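Local structure of acetamidase (Bacillus halodurans, 2II1) at residues F12-E17 against I144-P149; G88-A93 against L193-E198; G136-G141 against G175-L180. The protein probably hydrolyses carbon-nitrogen bonds in linear amides, as acetamidases and formamidases are thought to do, and binds calcium ions. One frame throughout, in Å; residues are numbered along the deposited sequence.

How the interactions relate
Interactions 1 and 3 lie side by side, their centres about 8 Å apart, and pack against each other where Met14 meets Gly136 and Pro139. Interaction 2 sits apart, its centre about 21 Å from that of interaction 1. All three use short antiparallel backbone pairing. Interaction 1 is partly buried, with an amide standing upright on the face of an aromatic ring near the surface. Interaction 3 is buried where its segments touch and almost wholly main-chain, on strand 176-184, which further along supplies Asp182 and His184 to calcium. Interaction 2, buried partly by the second subunit, combines apolar packing and a thiol acceptor with Glu198, a direct calcium ligand.

Interaction 1: residues F12-E17 against I144-P149; sequences FFMDKE and INNGTP
Strands 13-14 and 144-145 form a two-stranded antiparallel ribbon, in which Met14 and Ile144 are the hydrogen-bonded pair and Phe13 and Asn145 the non-hydrogen-bonded one. Met14 N gives to Ile144 O at 2.9 Å, and Ile144 N returns the bond to Met14 O at 3.0 Å. A third, nearly straight bond, Asn146 N to Phe12 O at 2.9 Å, extends the ladder just beyond the paired residues.

The Phe13 side chain leaves its backbone on the same face of the ribbon as Asn145. From CB, whose nearest partner across the ribbon is Ile144 O, chi1 of -70° sets CG beside the backbone N and swings the ring across the partner strand. CD2 comes down on Asn145 N at 3.4 Å, CE2 meets Asn145 CB at 3.7 Å, and the tip, CZ, lies 3.2 Å from Asn145 ND2. That nitrogen rests over one ring face, displaced toward the rim, with the amide plane standing almost upright on the ring at 85°. Asn145 reaches it because its CG is anti to the backbone N (chi1 -168°). The other end of the same amide turns forward along its own chain: OD1 accepts from Gly147 N at 3.1 Å, an Asx turn at the start of the type I turn Asn145-Thr148, and this bond helps to set the rotation of the amide.

On the opposite face, selenomethionine Met14 crosses Asn146 at about a right angle, its CG 3.5 Å from Asn146 OD1. Asn146 ND2 is satisfied by Asn58 O. Met14 and Asn146 both also touch Ala60, so this face packs against the start of strand 60-67, while Gly147 O bonds to the calcium ligand Asn155 of strand 153-155.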
loop_
_atom_site.group_PDB
_atom_site.type_symbol
_atom_site.label_atom_id
_atom_site.label_comp_id
_atom_site.label_asym_id
_atom_site.label_seq_id
_atom_site.Cartn_x
_atom_site.Cartn_y
_atom_site.Cartn_z
ATOM N N PHE A 12 5.622 28.307 7.265
ATOM C CA PHE A 12 4.562 27.701 6.456
ATOM C C PHE A 12 5.055 27.242 5.102
ATOM O O PHE A 12 4.309 26.554 4.367
ATOM C CB PHE A 12 3.394 28.674 6.337
ATOM C CG PHE A 12 2.735 28.923 7.651
ATOM C CD1 PHE A 12 1.919 27.964 8.201
ATOM C CD2 PHE A 12 2.998 30.088 8.386
ATOM C CE1 PHE A 12 1.347 28.149 9.447
ATOM C CE2 PHE A 12 2.419 30.282 9.644
ATOM C CZ PHE A 12 1.601 29.311 10.171
ATOM N N PHE A 13 6.315 27.570 4.806
ATOM C CA PHE A 13 6.962 27.192 3.557
ATOM C C PHE A 13 8.352 26.685 3.855
ATOM O O PHE A 13 9.064 27.245 4.711
ATOM C CB PHE A 13 7.121 28.381 2.618
ATOM C CG PHE A 13 5.837 28.883 2.031
ATOM C CD1 PHE A 13 4.972 29.666 2.777
ATOM C CD2 PHE A 13 5.493 28.585 0.722
ATOM C CE1 PHE A 13 3.791 30.123 2.230
ATOM C CE2 PHE A 13 4.308 29.037 0.186
ATOM C CZ PHE A 13 3.463 29.804 0.939
HETATM N N MSE A 14 8.741 25.652 3.111
HETATM C CA MSE A 14 10.100 25.124 3.130
HETATM C C MSE A 14 10.874 26.004 2.163
HETATM O O MSE A 14 10.653 25.951 0.952
HETATM C CB MSE A 14 10.099 23.646 2.696
HETATM C CG MSE A 14 9.284 22.731 3.609
HETATM SE SE MSE A 14 10.303 21.990 5.134
HETATM C CE MSE A 14 8.752 21.604 6.420
ATOM N N ASP A 15 11.744 26.849 2.717
ATOM C CA ASP A 15 12.318 27.993 2.014
ATOM C C ASP A 15 13.759 28.202 2.521
ATOM O O ASP A 15 14.015 28.325 3.736
ATOM C CB ASP A 15 11.454 29.239 2.312
ATOM C CG ASP A 15 11.804 30.480 1.451
ATOM O OD1 ASP A 15 12.839 30.529 0.748
ATOM O OD2 ASP A 15 11.011 31.444 1.514
ATOM N N LYS A 16 14.689 28.201 1.575
ATOM C CA LYS A 16 16.105 28.433 1.817
ATOM C C LYS A 16 16.360 29.812 2.425
ATOM O O LYS A 16 17.433 30.047 2.945
ATOM C CB LYS A 16 16.867 28.329 0.503
ATOM C CG LYS A 16 16.636 29.553 -0.398
ATOM C CD LYS A 16 16.553 29.267 -1.887
ATOM C CE LYS A 16 15.668 30.334 -2.609
ATOM N NZ LYS A 16 14.268 30.551 -1.979
ATOM N N GLU A 17 15.368 30.701 2.356
ATOM C CA GLU A 17 15.497 32.074 2.843
ATOM C C GLU A 17 14.922 32.292 4.225
ATOM O O GLU A 17 15.068 33.371 4.776
ATOM C CB GLU A 17 14.836 33.049 1.866
ATOM C CG GLU A 17 15.605 33.224 0.565
ATOM C CD GLU A 17 17.004 33.771 0.780
ATOM O OE1 GLU A 17 17.165 34.753 1.546
ATOM O OE2 GLU A 17 17.952 33.216 0.189
ATOM N N ILE A 144 8.625 25.840 -1.219
ATOM C CA ILE A 144 7.538 24.899 -1.442
ATOM C C ILE A 144 6.669 24.922 -0.195
ATOM O O ILE A 144 7.122 24.577 0.912
ATOM C CB ILE A 144 8.091 23.469 -1.758
ATOM C CG1 ILE A 144 9.014 23.526 -2.990
ATOM C CG2 ILE A 144 6.957 22.478 -1.952
ATOM C CD1 ILE A 144 9.538 22.215 -3.517
ATOM N N ASN A 145 5.413 25.323 -0.356
ATOM C CA ASN A 145 4.487 25.287 0.790
ATOM C C ASN A 145 4.538 23.959 1.545
ATOM O O ASN A 145 4.642 22.893 0.923
ATOM C CB ASN A 145 3.046 25.560 0.338
ATOM C CG ASN A 145 2.114 25.828 1.495
ATOM O OD1 ASN A 145 1.391 24.940 1.940
ATOM N ND2 ASN A 145 2.131 27.054 1.998
ATOM N N ASN A 146 4.428 24.029 2.874
ATOM C CA ASN A 146 4.506 22.838 3.751
ATOM C C ASN A 146 3.498 21.742 3.396
ATOM O O ASN A 146 3.788 20.567 3.588
ATOM C CB ASN A 146 4.316 23.202 5.251
ATOM C CG ASN A 146 5.542 23.896 5.875
ATOM O OD1 ASN A 146 6.545 24.144 5.203
ATOM N ND2 ASN A 146 5.462 24.199 7.179
ATOM N N GLY A 147 2.316 22.118 2.896
ATOM C CA GLY A 147 1.281 21.124 2.510
ATOM C C GLY A 147 1.615 20.195 1.339
ATOM O O GLY A 147 0.884 19.233 1.076
ATOM N N THR A 148 2.710 20.494 0.632
ATOM C CA THR A 148 3.113 19.790 -0.581
ATOM C C THR A 148 4.406 19.024 -0.257
ATOM O O THR A 148 5.374 19.641 0.183
ATOM C CB THR A 148 3.343 20.806 -1.753
ATOM O OG1 THR A 148 2.147 21.558 -1.973
ATOM C CG2 THR A 148 3.699 20.112 -3.088
ATOM N N PRO A 149 4.421 17.677 -0.450
ATOM C CA PRO A 149 5.692 16.958 -0.387
ATOM C C PRO A 149 6.517 17.126 -1.674
ATOM O O PRO A 149 5.992 17.567 -2.714
ATOM C CB PRO A 149 5.272 15.479 -0.135
ATOM C CG PRO A 149 3.940 15.354 -0.714
ATOM C CD PRO A 149 3.300 16.768 -0.747
#

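Interaction 2: residues G88-A93 against L193-E198; sequences GVMTAA and LICGVE. With CA (calcium ion), chain F.
Selenomethionine Met90 fills the apolar centre, where strand 87-92, an outer strand of a four-stranded antiparallel sheet within this chain, faces the loop leading to Glu198. Its chain runs out extended and bends only at the last torsion (chi3 81°), bringing CE to 4.0 Å from Leu193 CD2 and 3.8 Å from Cys195 SG. SE lies obliquely beside Val197 CG2. Further along, the other Leu193 methyl, CD1, covers Ala92 CB, and at the far end Val197 CG1 lies against the CA of Gly88. Met263 of the second subunit packs on Met90, Ala92 and Leu193, so this core is completed at the dimer interface.

Outward from it the contact turns polar. Cys195 SG, placed by chi1 of 60° between the backbone N and carbonyl carbon, accepts from Thr91 N at 3.5 Å, whereas the buried Thr91 O has no polar partner in the model. Water 1 accepts from Ala93 N and lies 3.0 Å from Leu193 O, closing one end. At the other, Val89 and Glu198 form a single antiparallel bridge: Glu198 N gives to Val89 O at 2.8 Å, and Val89 N to Glu198 O. The bridge helps to hold the backbone of Glu198, which binds calcium together with Asp182 and His184. Gly196 N donates to Glu198 OE2 at 3.0 Å from above the carboxylate, which grips calcium with OE1 at 2.0 Å and OE2 at 2.4 Å.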
loop_
_atom_site.group_PDB
_atom_site.type_symbol
_atom_site.label_atom_id
_atom_site.label_comp_id
_atom_site.label_asym_id
_atom_site.label_seq_id
_atom_site.Cartn_x
_atom_site.Cartn_y
_atom_site.Cartn_z
ATOM N N GLY A 88 -6.960 15.145 20.194
ATOM C CA GLY A 88 -6.813 15.319 18.762
ATOM C C GLY A 88 -8.076 15.820 18.087
ATOM O O GLY A 88 -9.096 16.000 18.734
ATOM N N VAL A 89 -7.996 16.037 16.778
ATOM C CA VAL A 89 -9.084 16.639 15.982
ATOM C C VAL A 89 -9.060 16.084 14.532
ATOM O O VAL A 89 -7.987 15.888 13.915
ATOM C CB VAL A 89 -9.013 18.212 15.943
ATOM C CG1 VAL A 89 -10.160 18.809 15.141
ATOM C CG2 VAL A 89 -9.017 18.817 17.347
HETATM N N MSE A 90 -10.253 15.786 14.026
HETATM C CA MSE A 90 -10.446 15.448 12.632
HETATM C C MSE A 90 -11.565 16.305 12.039
HETATM O O MSE A 90 -12.530 16.682 12.731
HETATM C CB MSE A 90 -10.810 13.967 12.453
HETATM C CG MSE A 90 -9.737 12.977 12.885
HETATM SE SE MSE A 90 -10.149 11.124 12.344
HETATM C CE MSE A 90 -9.550 11.284 10.553
ATOM N N THR A 91 -11.402 16.576 10.743
ATOM C CA THR A 91 -12.350 17.298 9.933
ATOM C C THR A 91 -12.728 16.489 8.656
ATOM O O THR A 91 -11.854 16.078 7.880
ATOM C CB THR A 91 -11.775 18.695 9.520
ATOM O OG1 THR A 91 -10.709 18.524 8.585
ATOM C CG2 THR A 91 -11.271 19.461 10.721
ATOM N N ALA A 92 -14.033 16.253 8.478
ATOM C CA ALA A 92 -14.602 15.749 7.221
ATOM C C ALA A 92 -15.234 16.921 6.462
ATOM O O ALA A 92 -16.151 17.549 6.990
ATOM C CB ALA A 92 -15.659 14.666 7.497
ATOM N N ALA A 93 -14.739 17.198 5.242
ATOM C CA ALA A 93 -15.207 18.324 4.387
ATOM C C ALA A 93 -15.596 17.848 2.990
ATOM O O ALA A 93 -14.738 17.354 2.261
ATOM C CB ALA A 93 -14.121 19.399 4.263
ATOM N N LEU A 193 -9.493 10.477 4.234
ATOM C CA LEU A 193 -10.480 11.530 4.495
ATOM C C LEU A 193 -9.906 12.926 4.183
ATOM O O LEU A 193 -10.642 13.790 3.705
ATOM C CB LEU A 193 -11.000 11.449 5.939
ATOM C CG LEU A 193 -12.089 12.416 6.422
ATOM C CD1 LEU A 193 -13.341 12.146 5.693
ATOM C CD2 LEU A 193 -12.329 12.318 7.902
ATOM N N ILE A 194 -8.600 13.100 4.426
ATOM C CA ILE A 194 -7.826 14.382 4.320
ATOM C C ILE A 194 -6.919 14.589 5.552
ATOM O O ILE A 194 -5.924 15.301 5.507
ATOM C CB ILE A 194 -8.706 15.680 4.076
ATOM C CG1 ILE A 194 -7.844 16.855 3.562
ATOM C CG2 ILE A 194 -9.529 16.053 5.339
ATOM C CD1 ILE A 194 -7.541 16.810 2.052
ATOM N N CYS A 195 -7.227 13.939 6.657
ATOM C CA CYS A 195 -6.451 14.176 7.851
ATOM C C CYS A 195 -6.260 12.888 8.645
ATOM O O CYS A 195 -6.971 11.889 8.424
ATOM C CB CYS A 195 -7.187 15.227 8.684
ATOM S SG CYS A 195 -8.856 14.755 9.205
ATOM N N GLY A 196 -5.279 12.911 9.536
ATOM C CA GLY A 196 -5.135 11.890 10.554
ATOM C C GLY A 196 -5.853 12.423 11.769
ATOM O O GLY A 196 -6.615 13.378 11.676
ATOM N N VAL A 197 -5.626 11.812 12.925
ATOM C CA VAL A 197 -6.104 12.427 14.141
ATOM C C VAL A 197 -5.070 13.521 14.409
ATOM O O VAL A 197 -3.967 13.222 14.820
ATOM C CB VAL A 197 -6.187 11.431 15.325
ATOM C CG1 VAL A 197 -6.687 12.138 16.580
ATOM C CG2 VAL A 197 -7.097 10.262 14.949
ATOM N N GLU A 198 -5.424 14.768 14.139
ATOM C CA GLU A 198 -4.472 15.896 14.192
ATOM C C GLU A 198 -4.247 16.334 15.635
ATOM O O GLU A 198 -5.218 16.559 16.369
ATOM C CB GLU A 198 -5.004 17.076 13.404
ATOM C CG GLU A 198 -5.408 16.741 11.976
ATOM C CD GLU A 198 -4.220 16.391 11.106
ATOM O OE1 GLU A 198 -3.073 16.794 11.414
ATOM O OE2 GLU A 198 -4.415 15.687 10.114
HETATM CA CA CA F . -2.146 16.247 9.678
HETATM O O HOH W 1 -12.981 15.656 3.770
HETATM O O HOH W 2 -2.359 15.738 7.785
#

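Interaction 3: residues G136-G141 against G175-L180; sequences GTAPPG and GALLAL
Gly136 and Ala179 make the tight part of this buried contact, an antiparallel hydrogen-bonded pair. Gly136 N gives to Ala179 O at 3.2 Å and Ala179 N to Gly136 O at 3.1 Å, each N-H meeting its acceptor nearly along the C=O axis. Gly136 O is gripped further by a CA-H...O contact from Leu178 CA at 3.4 Å, and Leu178 CD1 also closes on it.

Two residues on, the pairing slips: Ala138 N bonds almost straight to Ala176 O at 3.1 Å, one residue beyond the position regular register would give. The slip coincides with a classic gamma turn about Ala176 (phi 75°, psi -58°), closed by Leu177 N to Gly175 O at 2.8 Å. Side-chain packing here is lighter, with Ala138 CB 4.1 Å from Leu177 CD1, while Thr137 OG1 bonds to Pro170 O. Beyond it the chains part. Water 3 bridges the two chains, donating to both Ala138 O and Ala176 O, and Pro140 and Gly141 run out to the surface.

The pairing ends as strand 131-136 gives way to a loop; strand 176-184, which continues to calcium ligands Asp182 and His184, is an inner strand of a mixed beta sheet, flanked by strands 131-136 and 60-67.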
loop_
_atom_site.group_PDB
_atom_site.type_symbol
_atom_site.label_atom_id
_atom_site.label_comp_id
_atom_site.label_asym_id
_atom_site.label_seq_id
_atom_site.Cartn_x
_atom_site.Cartn_y
_atom_site.Cartn_z
ATOM N N GLY A 136 10.872 18.097 6.688
ATOM C CA GLY A 136 11.564 18.462 5.468
ATOM C C GLY A 136 12.716 19.417 5.656
ATOM O O GLY A 136 12.850 20.054 6.717
ATOM N N THR A 137 13.568 19.463 4.632
ATOM C CA THR A 137 14.662 20.434 4.520
ATOM C C THR A 137 14.299 21.460 3.424
ATOM O O THR A 137 13.295 21.300 2.717
ATOM C CB THR A 137 15.997 19.708 4.208
ATOM O OG1 THR A 137 15.888 18.966 2.985
ATOM C CG2 THR A 137 16.370 18.752 5.364
ATOM N N ALA A 138 15.098 22.521 3.308
ATOM C CA ALA A 138 14.834 23.576 2.339
ATOM C C ALA A 138 15.196 23.139 0.918
ATOM O O ALA A 138 16.311 22.629 0.682
ATOM C CB ALA A 138 15.618 24.860 2.702
ATOM N N PRO A 139 14.284 23.381 -0.054
ATOM C CA PRO A 139 14.602 23.043 -1.449
ATOM C C PRO A 139 15.623 24.040 -1.979
ATOM O O PRO A 139 15.693 25.148 -1.452
ATOM C CB PRO A 139 13.250 23.161 -2.182
ATOM C CG PRO A 139 12.221 23.529 -1.142
ATOM C CD PRO A 139 12.948 23.998 0.079
ATOM N N PRO A 140 16.430 23.653 -2.994
ATOM C CA PRO A 140 17.426 24.601 -3.486
ATOM C C PRO A 140 16.809 25.750 -4.278
ATOM O O PRO A 140 17.387 26.849 -4.327
ATOM C CB PRO A 140 18.345 23.740 -4.379
ATOM C CG PRO A 140 17.544 22.588 -4.778
ATOM C CD PRO A 140 16.479 22.375 -3.725
ATOM N N GLY A 141 15.644 25.507 -4.876
ATOM C CA GLY A 141 15.024 26.484 -5.772
ATOM C C GLY A 141 14.000 27.353 -5.076
ATOM O O GLY A 141 14.262 27.862 -3.991
ATOM N N GLY A 175 23.658 23.900 5.840
ATOM C CA GLY A 175 22.902 23.873 7.079
ATOM C C GLY A 175 21.603 23.080 7.032
ATOM O O GLY A 175 20.984 22.861 8.067
ATOM N N ALA A 176 21.158 22.681 5.841
ATOM C CA ALA A 176 19.921 21.848 5.652
ATOM C C ALA A 176 18.614 22.620 5.843
ATOM O O ALA A 176 17.785 22.655 4.936
ATOM C CB ALA A 176 19.939 20.610 6.554
ATOM N N LEU A 177 18.455 23.198 7.038
ATOM C CA LEU A 177 17.254 23.934 7.473
ATOM C C LEU A 177 16.054 23.011 7.603
ATOM O O LEU A 177 15.148 23.012 6.758
ATOM C CB LEU A 177 16.932 25.122 6.576
ATOM C CG LEU A 177 18.078 26.128 6.399
ATOM C CD1 LEU A 177 17.642 27.141 5.390
ATOM C CD2 LEU A 177 18.487 26.786 7.691
ATOM N N LEU A 178 16.082 22.245 8.692
ATOM C CA LEU A 178 15.097 21.209 9.025
ATOM C C LEU A 178 13.928 21.832 9.804
ATOM O O LEU A 178 14.133 22.653 10.662
ATOM C CB LEU A 178 15.740 20.101 9.891
ATOM C CG LEU A 178 14.909 18.891 10.313
ATOM C CD1 LEU A 178 14.321 18.116 9.126
ATOM C CD2 LEU A 178 15.724 17.933 11.195
ATOM N N ALA A 179 12.715 21.424 9.464
ATOM C CA ALA A 179 11.492 21.929 10.086
ATOM C C ALA A 179 10.541 20.731 10.162
ATOM O O ALA A 179 10.601 19.848 9.313
ATOM C CB ALA A 179 10.875 23.069 9.220
ATOM N N LEU A 180 9.708 20.663 11.189
ATOM C CA LEU A 180 8.778 19.550 11.284
ATOM C C LEU A 180 7.530 19.936 12.026
ATOM O O LEU A 180 7.496 20.935 12.733
ATOM C CB LEU A 180 9.423 18.297 11.884
ATOM C CG LEU A 180 9.703 18.230 13.383
ATOM C CD1 LEU A 180 8.409 18.094 14.210
ATOM C CD2 LEU A 180 10.653 17.092 13.632
HETATM O O HOH W 3 18.557 21.667 2.262
#